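Local coordinates for protein acid phosphatase (Bacillus anthracis, PDB 2I34) that probably hydrolyses phosphate monoesters at acid pH as a magnesium-dependent phosphatase of the HAD superfamily, at residues Ala61-Leu66 with Tyr121-Arg126. Sequence-based numbering, arbitrary orientation.
Sequences AIVLDL and YYISNR. With MG (magnesium ion), chain C; WO4 (tungstate(VI)ion), chain D.
L66 sets its CD2 methyl obliquely against the ring of Y122, 3.6 Å from Y122 CD1. Its other methyl, CD1, reaches S124 CB at 3.8 Å. CG of L66 lies beside its backbone N (chi1 -74°), which turns both methyls onto segment 121-126. Y122 also meets L64 more loosely, and its hydroxyl is bonded to P144 O. V63, on the same face of the sheet as Y121, packs on I123, with V63 CG1 3.8 Å from I123 CD1. A61 CB sits at the edge of the Y121 ring, in its plane.

The two strands run parallel in register, V63 beside Y121 and L64 beside Y122. Y121 N donates to I62 O, and Y121 O accepts from L64 N. I123 N closes the ladder on L64 O at 2.8 Å, a more bent bond (140°). D65 follows the strand end, and its chi1 of 175° carries the carboxylate to metal and anion. OD2 binds magnesium at 2.0 Å and is also hydrogen-bonded to T69 OG1. OD1 lies 2.5 Å from the tungsten of tungstate. N125 N donates to tungstate O4 at 2.8 Å. S124 OG accepts from R126 N, forming an ST turn. The backbone O of D67, D180 OD1, tungstate O2 and two waters complete the magnesium site, and K161 also binds the tungstate. Tungstate probably mimics the phosphoryl group. Adjacent parallel strands that bring an aspartate and a serine to one anion at their C-terminal ends are characteristic of the Rossmann-like HAD phosphatase active site.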
ATOM      1  N   ALA A  61      10.791   7.480  22.099  1.00 24.16           N
ATOM      2  CA  ALA A  61       9.443   6.934  21.888  1.00 23.97           C
ATOM      3  C   ALA A  61       9.147   6.684  20.413  1.00 23.80           C
ATOM      4  O   ALA A  61       9.786   7.250  19.527  1.00 23.92           O
ATOM      5  CB  ALA A  61       8.379   7.850  22.479  1.00 23.87           C
ATOM      6  N   ILE A  62       8.193   5.800  20.171  1.00 23.64           N
ATOM      7  CA  ILE A  62       7.547   5.692  18.866  1.00 24.15           C
ATOM      8  C   ILE A  62       6.057   5.964  19.034  1.00 24.24           C
ATOM      9  O   ILE A  62       5.497   5.751  20.113  1.00 24.32           O
ATOM     10  CB  ILE A  62       7.754   4.322  18.197  1.00 24.04           C
ATOM     11  CG1 ILE A  62       7.154   3.187  19.044  1.00 23.34           C
ATOM     12  CG2 ILE A  62       9.239   4.094  17.920  1.00 24.20           C
ATOM     13  CD1 ILE A  62       7.027   1.878  18.308  1.00 22.74           C
ATOM     14  N   VAL A  63       5.437   6.445  17.959  1.00 23.88           N
ATOM     15  CA  VAL A  63       4.017   6.761  17.931  1.00 23.24           C
ATOM     16  C   VAL A  63       3.383   5.939  16.802  1.00 23.46           C
ATOM     17  O   VAL A  63       3.901   5.897  15.682  1.00 23.21           O
ATOM     18  CB  VAL A  63       3.781   8.287  17.692  1.00 22.69           C
ATOM     19  CG1 VAL A  63       2.354   8.596  17.300  1.00 22.40           C
ATOM     20  CG2 VAL A  63       4.196   9.108  18.927  1.00 22.41           C
ATOM     21  N   LEU A  64       2.273   5.283  17.123  1.00 23.56           N
ATOM     22  CA  LEU A  64       1.476   4.581  16.137  1.00 24.03           C
ATOM     23  C   LEU A  64       0.018   4.970  16.242  1.00 24.48           C
ATOM     24  O   LEU A  64      -0.540   5.085  17.345  1.00 24.88           O
ATOM     25  CB  LEU A  64       1.575   3.064  16.314  1.00 23.75           C
ATOM     26  CG  LEU A  64       2.974   2.455  16.482  1.00 24.16           C
ATOM     27  CD1 LEU A  64       3.317   2.282  17.958  1.00 23.98           C
ATOM     28  CD2 LEU A  64       3.066   1.135  15.709  1.00 22.00           C
ATOM     29  N   ASP A  65      -0.587   5.156  15.074  1.00 24.65           N
ATOM     30  CA  ASP A  65      -2.028   5.075  14.901  1.00 24.74           C
ATOM     31  C   ASP A  65      -2.509   3.648  15.226  1.00 24.65           C
ATOM     32  O   ASP A  65      -1.704   2.711  15.189  1.00 24.17           O
ATOM     33  CB  ASP A  65      -2.365   5.394  13.449  1.00 24.57           C
ATOM     34  CG  ASP A  65      -3.814   5.219  13.150  1.00 24.37           C
ATOM     35  OD1 ASP A  65      -4.612   5.926  13.795  1.00 24.52           O
ATOM     36  OD2 ASP A  65      -4.167   4.380  12.274  1.00 25.33           O
ATOM     37  N   LEU A  66      -3.804   3.483  15.534  1.00 24.66           N
ATOM     38  CA  LEU A  66      -4.377   2.136  15.739  1.00 25.01           C
ATOM     39  C   LEU A  66      -5.098   1.515  14.535  1.00 24.64           C
ATOM     40  O   LEU A  66      -4.663   0.488  14.019  1.00 24.16           O
ATOM     41  CB  LEU A  66      -5.292   2.095  16.974  1.00 25.44           C
ATOM     42  CG  LEU A  66      -4.552   2.111  18.314  1.00 25.07           C
ATOM     43  CD1 LEU A  66      -5.538   2.158  19.487  1.00 24.91           C
ATOM     44  CD2 LEU A  66      -3.638   0.896  18.437  1.00 26.41           C
ATOM     45  N   TYR A 121       3.510   5.003  22.132  1.00 23.53           N
ATOM     46  CA  TYR A 121       2.239   5.728  22.296  1.00 23.59           C
ATOM     47  C   TYR A 121       1.326   5.449  21.121  1.00 23.62           C
ATOM     48  O   TYR A 121       1.697   5.654  19.958  1.00 23.71           O
ATOM     49  CB  TYR A 121       2.471   7.234  22.491  1.00 23.74           C
ATOM     50  CG  TYR A 121       3.240   7.465  23.758  1.00 22.84           C
ATOM     51  CD1 TYR A 121       2.583   7.540  24.990  1.00 23.32           C
ATOM     52  CD2 TYR A 121       4.636   7.511  23.749  1.00 23.49           C
ATOM     53  CE1 TYR A 121       3.295   7.691  26.172  1.00 22.88           C
ATOM     54  CE2 TYR A 121       5.363   7.683  24.940  1.00 23.41           C
ATOM     55  CZ  TYR A 121       4.683   7.757  26.143  1.00 23.27           C
ATOM     56  OH  TYR A 121       5.386   7.897  27.323  1.00 24.18           O
ATOM     57  N   TYR A 122       0.145   4.949  21.458  1.00 23.63           N
ATOM     58  CA  TYR A 122      -0.899   4.665  20.496  1.00 24.12           C
ATOM     59  C   TYR A 122      -1.785   5.901  20.446  1.00 24.02           C
ATOM     60  O   TYR A 122      -2.609   6.140  21.331  1.00 23.36           O
ATOM     61  CB  TYR A 122      -1.703   3.432  20.914  1.00 24.19           C
ATOM     62  CG  TYR A 122      -0.886   2.180  21.182  1.00 23.22           C
ATOM     63  CD1 TYR A 122      -0.443   1.379  20.127  1.00 22.40           C
ATOM     64  CD2 TYR A 122      -0.592   1.774  22.483  1.00 23.37           C
ATOM     65  CE1 TYR A 122       0.272   0.216  20.353  1.00 22.27           C
ATOM     66  CE2 TYR A 122       0.157   0.605  22.729  1.00 22.92           C
ATOM     67  CZ  TYR A 122       0.579  -0.176  21.642  1.00 23.95           C
ATOM     68  OH  TYR A 122       1.295  -1.353  21.825  1.00 24.04           O
ATOM     69  N   ILE A 123      -1.565   6.711  19.422  1.00 23.93           N
ATOM     70  CA  ILE A 123      -2.287   7.947  19.277  1.00 24.24           C
ATOM     71  C   ILE A 123      -3.332   7.679  18.196  1.00 24.13           C
ATOM     72  O   ILE A 123      -2.987   7.555  17.028  1.00 23.46           O
ATOM     73  CB  ILE A 123      -1.344   9.128  18.929  1.00 23.77           C
ATOM     74  CG1 ILE A 123      -0.345   9.322  20.064  1.00 24.77           C
ATOM     75  CG2 ILE A 123      -2.143  10.414  18.708  1.00 23.81           C
ATOM     76  CD1 ILE A 123       0.550  10.582  19.933  1.00 24.98           C
ATOM     77  N   SER A 124      -4.596   7.636  18.626  1.00 24.54           N
ATOM     78  CA  SER A 124      -5.719   7.157  17.825  1.00 24.18           C
ATOM     79  C   SER A 124      -6.919   8.092  17.959  1.00 24.45           C
ATOM     80  O   SER A 124      -7.191   8.620  19.044  1.00 24.47           O
ATOM     81  CB  SER A 124      -6.117   5.754  18.306  1.00 24.05           C
ATOM     82  OG  SER A 124      -7.325   5.316  17.711  1.00 21.97           O
ATOM     83  N   ASN A 125      -7.641   8.263  16.852  1.00 24.67           N
ATOM     84  CA  ASN A 125      -8.859   9.047  16.823  1.00 24.51           C
ATOM     85  C   ASN A 125     -10.125   8.276  17.175  1.00 24.66           C
ATOM     86  O   ASN A 125     -11.220   8.802  17.049  1.00 24.18           O
ATOM     87  CB  ASN A 125      -8.983   9.769  15.483  1.00 24.91           C
ATOM     88  CG  ASN A 125      -8.037  10.947  15.390  1.00 25.66           C
ATOM     89  OD1 ASN A 125      -7.420  11.326  16.384  1.00 25.86           O
ATOM     90  ND2 ASN A 125      -7.930  11.540  14.213  1.00 26.56           N
ATOM     91  N   ARG A 126      -9.970   7.053  17.678  1.00 24.82           N
ATOM     92  CA  ARG A 126     -10.984   6.493  18.588  1.00 25.05           C
ATOM     93  C   ARG A 126     -11.241   7.519  19.676  1.00 25.21           C
ATOM     94  O   ARG A 126     -10.335   8.266  20.027  1.00 25.37           O
ATOM     95  CB  ARG A 126     -10.519   5.182  19.219  1.00 24.58           C
ATOM     96  CG  ARG A 126     -10.420   4.067  18.214  1.00 24.79           C
ATOM     97  CD  ARG A 126      -9.887   2.786  18.834  1.00 24.32           C
ATOM     98  NE  ARG A 126      -9.935   1.685  17.870  1.00 24.50           N
ATOM     99  CZ  ARG A 126     -10.274   0.433  18.157  1.00 24.77           C
ATOM    100  NH1 ARG A 126     -10.615   0.087  19.387  1.00 24.30           N
ATOM    101  NH2 ARG A 126     -10.318  -0.484  17.187  1.00 25.41           N
TER
HETATM  102 MG    MG C 301      -5.630   4.637  10.880  1.00 11.53          MG
HETATM  103  W   WO4 D 401      -7.074   5.874  14.000  0.75 21.06           W
HETATM  104  O1  WO4 D 401      -9.096   5.939  14.191  0.75 18.53           O
HETATM  105  O2  WO4 D 401      -6.744   5.138  12.136  0.75 18.69           O
HETATM  106  O3  WO4 D 401      -6.667   4.590  15.474  0.75 14.82           O
HETATM  107  O4  WO4 D 401      -6.532   7.795  14.324  0.75 15.68           O
HETATM  108  O   HOH W   1      -7.279   4.842   9.555  1.00 18.11           O
HETATM  109  O   HOH W   2      -5.108   6.658  10.639  1.00 18.70           O